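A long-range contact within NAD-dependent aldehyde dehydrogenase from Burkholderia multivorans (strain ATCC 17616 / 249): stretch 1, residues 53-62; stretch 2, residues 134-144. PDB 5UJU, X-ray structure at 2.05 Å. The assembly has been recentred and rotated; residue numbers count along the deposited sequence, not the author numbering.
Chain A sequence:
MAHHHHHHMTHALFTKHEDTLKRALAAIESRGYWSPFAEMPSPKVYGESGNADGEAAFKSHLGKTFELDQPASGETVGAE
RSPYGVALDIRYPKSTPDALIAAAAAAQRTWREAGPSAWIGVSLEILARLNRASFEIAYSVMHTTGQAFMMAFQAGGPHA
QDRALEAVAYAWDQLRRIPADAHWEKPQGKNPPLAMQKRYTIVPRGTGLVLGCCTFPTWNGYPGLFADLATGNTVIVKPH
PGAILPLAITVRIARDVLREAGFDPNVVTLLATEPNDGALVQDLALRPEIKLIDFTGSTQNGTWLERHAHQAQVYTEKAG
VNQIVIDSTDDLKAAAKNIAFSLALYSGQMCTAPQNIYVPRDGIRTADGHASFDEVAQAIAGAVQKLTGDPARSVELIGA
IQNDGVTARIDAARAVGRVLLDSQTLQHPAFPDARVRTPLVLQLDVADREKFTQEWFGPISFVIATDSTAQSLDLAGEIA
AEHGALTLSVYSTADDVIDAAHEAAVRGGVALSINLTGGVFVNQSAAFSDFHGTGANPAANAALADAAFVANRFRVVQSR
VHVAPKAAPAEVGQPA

Stretch 1 (53-62) DGEAAFKSHL
Stretch 2 (134-144) SFEIAYSVMHT

Two helical segments pack closely in this contact, the touching residues being at least 75 apart in sequence. Residues 53-60 belong to a helix that begins earlier in the chain; residues 134-144 belong to a helix that continues beyond the stretch. Their N-to-C directions diverge by 52° (signed crossing angle -52°), their axes approach to 7.3 Å, and together the stretches bury 447 Å². Backbone torsions are helical throughout stretch 1 up to His61 (-80/-17), after which Leu62 turns to -76/140; in stretch 2 they stay near -63/-42 until His143 (-93/16) and Thr144 (-119/-43).

Asp53 (chi1 m) points sideways and makes no contact, but its carbonyl accepts the backbone hydrogen bond from Ala57 N. Gly54 sets the register: its CA lies 4.0 Å from Glu136 CA. Gly54 CA also reaches Phe135 CB at 3.7 Å, and Gly54 O lies 3.6 Å from Glu136 CA. A CB on Gly54 would point toward stretch 2 and fall 2.2 Å from Phe135 CB, so the absence of a side chain permits this close backbone approach. The Phe135 ring itself (chi1 m) leads away.

Glu55 is extended (chi1 t, chi2 t) and lays its aliphatic part over one face of the Tyr139 ring, with Glu55 CG 4.2 Å from the Tyr139 ring centroid and 16° off the normal. Its carboxylate continues to a long salt bridge, Glu55 OE2 to Lys59 NZ at 3.6 Å. Ala56 points away. Ala57 directs its methyl toward the partner helix, where Ala57 CB meets Glu136 CD at 3.7 Å.

Phe58 (chi1 t, 164°; chi2 72°) has the largest covered area, 99 Å². Tyr139 (chi1 m, chi2 -68°) places its CB over one face of the Phe58 ring, 4.0 Å from the centroid; the closest atoms are Phe58 CG and Tyr139 CB at 3.5 Å. Farther along stretch 2, Phe58 CD1 approaches Ser140 N at 3.8 Å and Phe58 CZ approaches His143 CD2 at 3.6 Å. The Phe58 and His143 rings are nearly parallel (16°) but slid apart, with centroids 5.3 Å apart, so they barely overlap.

Lys59 and Ser60 remain outside the contact; Ser60 OG (chi1 p) instead donates to Ala57 O at 2.8 Å. His61 (chi1 m, chi2 -58°) points back toward stretch 2 and supplies the polar anchor: His61 NE2 donates to Glu136 OE2 at 2.8 Å and 160°, the oxygen lying near the ring plane. Glu136 reaches it through an extended side chain (chi1 t, chi2 t, chi3 7°). Leu62 (chi1 m, chi2 t) makes no contact.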

ATOM      1  N   ASP A  53     -14.279  28.622 -28.618  1.00 40.93           N
ATOM      2  CA  ASP A  53     -13.735  27.407 -29.226  1.00 40.88           C
ATOM      3  C   ASP A  53     -14.069  26.179 -28.396  1.00 37.30           C
ATOM      4  O   ASP A  53     -14.368  25.110 -28.942  1.00 37.87           O
ATOM      5  CB  ASP A  53     -12.221  27.518 -29.390  1.00 45.36           C
ATOM      6  CG  ASP A  53     -11.813  28.640 -30.325  1.00 51.40           C
ATOM      7  OD1 ASP A  53     -12.681  29.160 -31.062  1.00 48.41           O
ATOM      8  OD2 ASP A  53     -10.616  28.998 -30.311  1.00 60.41           O
ATOM      9  N   GLY A  54     -13.996  26.303 -27.073  1.00 38.97           N
ATOM     10  CA  GLY A  54     -14.355  25.185 -26.227  1.00 31.80           C
ATOM     11  C   GLY A  54     -15.802  24.790 -26.411  1.00 37.05           C
ATOM     12  O   GLY A  54     -16.123  23.605 -26.537  1.00 30.55           O
ATOM     13  N   GLU A  55     -16.700  25.787 -26.433  1.00 32.57           N
ATOM     14  CA  GLU A  55     -18.118  25.484 -26.589  1.00 32.48           C
ATOM     15  C   GLU A  55     -18.393  24.855 -27.952  1.00 34.09           C
ATOM     16  O   GLU A  55     -19.207  23.931 -28.060  1.00 34.88           O
ATOM     17  CB  GLU A  55     -18.977  26.736 -26.389  1.00 33.80           C
ATOM     18  CG  GLU A  55     -20.492  26.419 -26.389  1.00 40.42           C
ATOM     19  CD  GLU A  55     -21.400  27.646 -26.176  1.00 44.65           C
ATOM     20  OE1 GLU A  55     -20.882  28.777 -26.079  1.00 48.05           O
ATOM     21  OE2 GLU A  55     -22.638  27.467 -26.100  1.00 43.14           O
ATOM     22  N   ALA A  56     -17.721  25.330 -29.007  1.00 36.05           N
ATOM     23  CA  ALA A  56     -17.911  24.706 -30.314  1.00 33.95           C
ATOM     24  C   ALA A  56     -17.452  23.251 -30.305  1.00 36.03           C
ATOM     25  O   ALA A  56     -18.120  22.381 -30.876  1.00 39.33           O
ATOM     26  CB  ALA A  56     -17.166  25.491 -31.396  1.00 40.70           C
ATOM     27  N   ALA A  57     -16.320  22.966 -29.649  1.00 34.41           N
ATOM     28  CA  ALA A  57     -15.853  21.582 -29.540  1.00 37.07           C
ATOM     29  C   ALA A  57     -16.856  20.720 -28.785  1.00 36.00           C
ATOM     30  O   ALA A  57     -17.094  19.561 -29.149  1.00 32.23           O
ATOM     31  CB  ALA A  57     -14.490  21.532 -28.848  1.00 37.32           C
ATOM     32  N   PHE A  58     -17.445  21.261 -27.718  1.00 34.63           N
ATOM     33  CA  PHE A  58     -18.455  20.504 -26.992  1.00 29.54           C
ATOM     34  C   PHE A  58     -19.656  20.195 -27.884  1.00 33.16           C
ATOM     35  O   PHE A  58     -20.120  19.052 -27.939  1.00 29.86           O
ATOM     36  CB  PHE A  58     -18.886  21.277 -25.738  1.00 28.87           C
ATOM     37  CG  PHE A  58     -20.158  20.785 -25.142  1.00 36.25           C
ATOM     38  CD1 PHE A  58     -20.195  19.568 -24.476  1.00 33.94           C
ATOM     39  CD2 PHE A  58     -21.313  21.541 -25.212  1.00 40.78           C
ATOM     40  CE1 PHE A  58     -21.367  19.113 -23.907  1.00 31.28           C
ATOM     41  CE2 PHE A  58     -22.487  21.089 -24.636  1.00 29.51           C
ATOM     42  CZ  PHE A  58     -22.511  19.879 -23.988  1.00 32.89           C
ATOM     43  N   LYS A  59     -20.183  21.214 -28.580  1.00 32.39           N
ATOM     44  CA  LYS A  59     -21.346  20.998 -29.443  1.00 38.75           C
ATOM     45  C   LYS A  59     -21.068  19.990 -30.547  1.00 36.23           C
ATOM     46  O   LYS A  59     -21.995  19.323 -31.021  1.00 42.73           O
ATOM     47  CB  LYS A  59     -21.818  22.309 -30.072  1.00 37.18           C
ATOM     48  CG  LYS A  59     -22.597  23.223 -29.138  1.00 43.73           C
ATOM     49  CD  LYS A  59     -22.653  24.632 -29.720  1.00 50.23           C
ATOM     50  CE  LYS A  59     -23.524  25.582 -28.893  1.00 57.15           C
ATOM     51  NZ  LYS A  59     -23.605  26.935 -29.540  1.00 56.03           N
ATOM     52  N   SER A  60     -19.813  19.877 -30.987  1.00 32.03           N
ATOM     53  CA  SER A  60     -19.503  18.919 -32.045  1.00 39.73           C
ATOM     54  C   SER A  60     -19.732  17.477 -31.604  1.00 40.75           C
ATOM     55  O   SER A  60     -19.932  16.614 -32.459  1.00 41.60           O
ATOM     56  CB  SER A  60     -18.061  19.103 -32.522  1.00 40.41           C
ATOM     57  OG  SER A  60     -17.152  18.410 -31.684  1.00 43.00           O
ATOM     58  N   HIS A  61     -19.735  17.193 -30.295  1.00 30.70           N
ATOM     59  CA  HIS A  61     -19.984  15.827 -29.852  1.00 33.23           C
ATOM     60  C   HIS A  61     -21.463  15.472 -29.848  1.00 35.32           C
ATOM     61  O   HIS A  61     -21.801  14.283 -29.786  1.00 33.51           O
ATOM     62  CB  HIS A  61     -19.425  15.596 -28.443  1.00 34.24           C
ATOM     63  CG  HIS A  61     -17.977  15.937 -28.308  1.00 35.74           C
ATOM     64  ND1 HIS A  61     -16.996  15.356 -29.083  1.00 36.43           N
ATOM     65  CD2 HIS A  61     -17.344  16.808 -27.490  1.00 34.65           C
ATOM     66  CE1 HIS A  61     -15.819  15.855 -28.746  1.00 35.51           C
ATOM     67  NE2 HIS A  61     -16.004  16.736 -27.777  1.00 30.43           N
ATOM     68  N   LEU A  62     -22.348  16.466 -29.892  1.00 31.31           N
ATOM     69  CA  LEU A  62     -23.768  16.210 -29.728  1.00 30.69           C
ATOM     70  C   LEU A  62     -24.340  15.603 -31.003  1.00 37.04           C
ATOM     71  O   LEU A  62     -23.987  16.007 -32.115  1.00 39.01           O
ATOM     72  CB  LEU A  62     -24.496  17.515 -29.400  1.00 34.83           C
ATOM     73  CG  LEU A  62     -23.919  18.293 -28.213  1.00 33.71           C
ATOM     74  CD1 LEU A  62     -24.804  19.472 -27.859  1.00 34.65           C
ATOM     75  CD2 LEU A  62     -23.703  17.401 -26.994  1.00 32.94           C
ATOM     76  N   SER A 134      -9.468  22.763 -21.562  1.00 29.76           N
ATOM     77  CA  SER A 134     -10.238  22.954 -20.335  1.00 33.02           C
ATOM     78  C   SER A 134     -11.642  23.457 -20.622  1.00 30.39           C
ATOM     79  O   SER A 134     -12.592  23.084 -19.926  1.00 28.98           O
ATOM     80  CB  SER A 134      -9.520  23.921 -19.391  1.00 33.10           C
ATOM     81  OG  SER A 134      -8.421  23.293 -18.761  1.00 27.26           O
ATOM     82  N   PHE A 135     -11.794  24.328 -21.623  1.00 30.45           N
ATOM     83  CA  PHE A 135     -13.123  24.848 -21.926  1.00 31.30           C
ATOM     84  C   PHE A 135     -14.019  23.758 -22.501  1.00 34.52           C
ATOM     85  O   PHE A 135     -15.181  23.637 -22.108  1.00 30.16           O
ATOM     86  CB  PHE A 135     -13.028  26.038 -22.871  1.00 29.21           C
ATOM     87  CG  PHE A 135     -12.689  27.326 -22.177  1.00 35.35           C
ATOM     88  CD1 PHE A 135     -13.657  28.012 -21.454  1.00 35.57           C
ATOM     89  CD2 PHE A 135     -11.409  27.855 -22.252  1.00 36.19           C
ATOM     90  CE1 PHE A 135     -13.352  29.197 -20.807  1.00 36.56           C
ATOM     91  CE2 PHE A 135     -11.100  29.040 -21.618  1.00 40.17           C
ATOM     92  CZ  PHE A 135     -12.071  29.710 -20.890  1.00 40.85           C
ATOM     93  N   GLU A 136     -13.500  22.963 -23.448  1.00 31.24           N
ATOM     94  CA  GLU A 136     -14.275  21.842 -23.976  1.00 26.48           C
ATOM     95  C   GLU A 136     -14.666  20.872 -22.869  1.00 26.69           C
ATOM     96  O   GLU A 136     -15.809  20.400 -22.812  1.00 29.99           O
ATOM     97  CB  GLU A 136     -13.470  21.111 -25.052  1.00 27.63           C
ATOM     98  CG  GLU A 136     -14.101  19.814 -25.505  1.00 34.08           C
ATOM     99  CD  GLU A 136     -13.204  19.013 -26.456  1.00 29.73           C
ATOM    100  OE1 GLU A 136     -12.048  19.408 -26.659  1.00 28.28           O
ATOM    101  OE2 GLU A 136     -13.676  18.004 -27.000  1.00 27.18           O
ATOM    102  N   ILE A 137     -13.722  20.558 -21.983  1.00 28.59           N
ATOM    103  CA  ILE A 137     -13.996  19.675 -20.854  1.00 23.48           C
ATOM    104  C   ILE A 137     -14.987  20.324 -19.876  1.00 23.76           C
ATOM    105  O   ILE A 137     -15.883  19.656 -19.343  1.00 25.44           O
ATOM    106  CB  ILE A 137     -12.669  19.292 -20.176  1.00 26.91           C
ATOM    107  CG1 ILE A 137     -11.833  18.412 -21.124  1.00 32.47           C
ATOM    108  CG2 ILE A 137     -12.903  18.571 -18.851  1.00 27.30           C
ATOM    109  CD1 ILE A 137     -10.413  18.148 -20.644  1.00 26.03           C
ATOM    110  N   ALA A 138     -14.872  21.630 -19.652  1.00 25.58           N
ATOM    111  CA  ALA A 138     -15.802  22.288 -18.730  1.00 28.33           C
ATOM    112  C   ALA A 138     -17.248  22.117 -19.184  1.00 30.07           C
ATOM    113  O   ALA A 138     -18.126  21.763 -18.385  1.00 34.97           O
ATOM    114  CB  ALA A 138     -15.457  23.768 -18.596  1.00 26.11           C
ATOM    115  N   TYR A 139     -17.518  22.364 -20.468  1.00 25.95           N
ATOM    116  CA  TYR A 139     -18.879  22.198 -20.973  1.00 28.01           C
ATOM    117  C   TYR A 139     -19.355  20.751 -20.867  1.00 31.85           C
ATOM    118  O   TYR A 139     -20.527  20.498 -20.560  1.00 25.48           O
ATOM    119  CB  TYR A 139     -18.974  22.700 -22.417  1.00 31.78           C
ATOM    120  CG  TYR A 139     -19.042  24.210 -22.487  1.00 37.79           C
ATOM    121  CD1 TYR A 139     -20.164  24.884 -22.022  1.00 41.97           C
ATOM    122  CD2 TYR A 139     -17.999  24.959 -23.024  1.00 38.32           C
ATOM    123  CE1 TYR A 139     -20.246  26.265 -22.072  1.00 42.10           C
ATOM    124  CE2 TYR A 139     -18.073  26.347 -23.085  1.00 39.61           C
ATOM    125  CZ  TYR A 139     -19.202  26.993 -22.603  1.00 41.30           C
ATOM    126  OH  TYR A 139     -19.298  28.367 -22.650  1.00 39.29           O
ATOM    127  N   SER A 140     -18.466  19.786 -21.100  1.00 29.68           N
ATOM    128  CA  SER A 140     -18.890  18.394 -20.993  1.00 23.73           C
ATOM    129  C   SER A 140     -19.223  18.015 -19.556  1.00 28.84           C
ATOM    130  O   SER A 140     -20.107  17.182 -19.325  1.00 27.85           O
ATOM    131  CB  SER A 140     -17.809  17.462 -21.543  1.00 24.05           C
ATOM    132  OG  SER A 140     -16.692  17.368 -20.673  1.00 28.68           O
ATOM    133  N   VAL A 141     -18.517  18.599 -18.586  1.00 25.99           N
ATOM    134  CA  VAL A 141     -18.823  18.357 -17.179  1.00 26.63           C
ATOM    135  C   VAL A 141     -20.139  19.032 -16.796  1.00 30.05           C
ATOM    136  O   VAL A 141     -20.992  18.433 -16.123  1.00 28.74           O
ATOM    137  CB  VAL A 141     -17.638  18.830 -16.311  1.00 26.63           C
ATOM    138  CG1 VAL A 141     -18.041  19.002 -14.828  1.00 22.64           C
ATOM    139  CG2 VAL A 141     -16.459  17.843 -16.463  1.00 23.86           C
ATOM    140  N   MET A 142     -20.332  20.274 -17.250  1.00 29.57           N
ATOM    141  CA  MET A 142     -21.557  21.011 -16.960  1.00 30.35           C
ATOM    142  C   MET A 142     -22.784  20.231 -17.411  1.00 34.63           C
ATOM    143  O   MET A 142     -23.740  20.068 -16.647  1.00 25.70           O
ATOM    144  CB  MET A 142     -21.505  22.381 -17.643  1.00 27.15           C
ATOM    145  CG  MET A 142     -22.770  23.222 -17.499  1.00 27.92           C
ATOM    146  SD  MET A 142     -22.633  24.836 -18.293  1.00 35.55           S
ATOM    147  CE  MET A 142     -24.323  25.409 -18.120  1.00 45.57           C
ATOM    148  N   HIS A 143     -22.762  19.702 -18.636  1.00 29.72           N
ATOM    149  CA  HIS A 143     -23.943  19.049 -19.177  1.00 34.66           C
ATOM    150  C   HIS A 143     -23.966  17.551 -18.931  1.00 27.23           C
ATOM    151  O   HIS A 143     -24.773  16.847 -19.544  1.00 31.05           O
ATOM    152  CB  HIS A 143     -24.094  19.378 -20.663  1.00 28.52           C
ATOM    153  CG  HIS A 143     -24.475  20.806 -20.892  1.00 32.88           C
ATOM    154  ND1 HIS A 143     -25.726  21.294 -20.581  1.00 34.21           N
ATOM    155  CD2 HIS A 143     -23.753  21.869 -21.323  1.00 31.85           C
ATOM    156  CE1 HIS A 143     -25.773  22.585 -20.855  1.00 34.60           C
ATOM    157  NE2 HIS A 143     -24.588  22.959 -21.303  1.00 37.85           N
ATOM    158  N   THR A 144     -23.141  17.051 -18.023  1.00 26.53           N
ATOM    159  CA  THR A 144     -23.397  15.720 -17.490  1.00 27.58           C
ATOM    160  C   THR A 144     -23.624  15.730 -15.992  1.00 30.00           C
ATOM    161  O   THR A 144     -24.538  15.058 -15.512  1.00 32.36           O
ATOM    162  CB  THR A 144     -22.248  14.737 -17.814  1.00 27.00           C
ATOM    163  OG1 THR A 144     -20.992  15.287 -17.400  1.00 30.60           O
ATOM    164  CG2 THR A 144     -22.209  14.452 -19.293  1.00 26.35           C
TER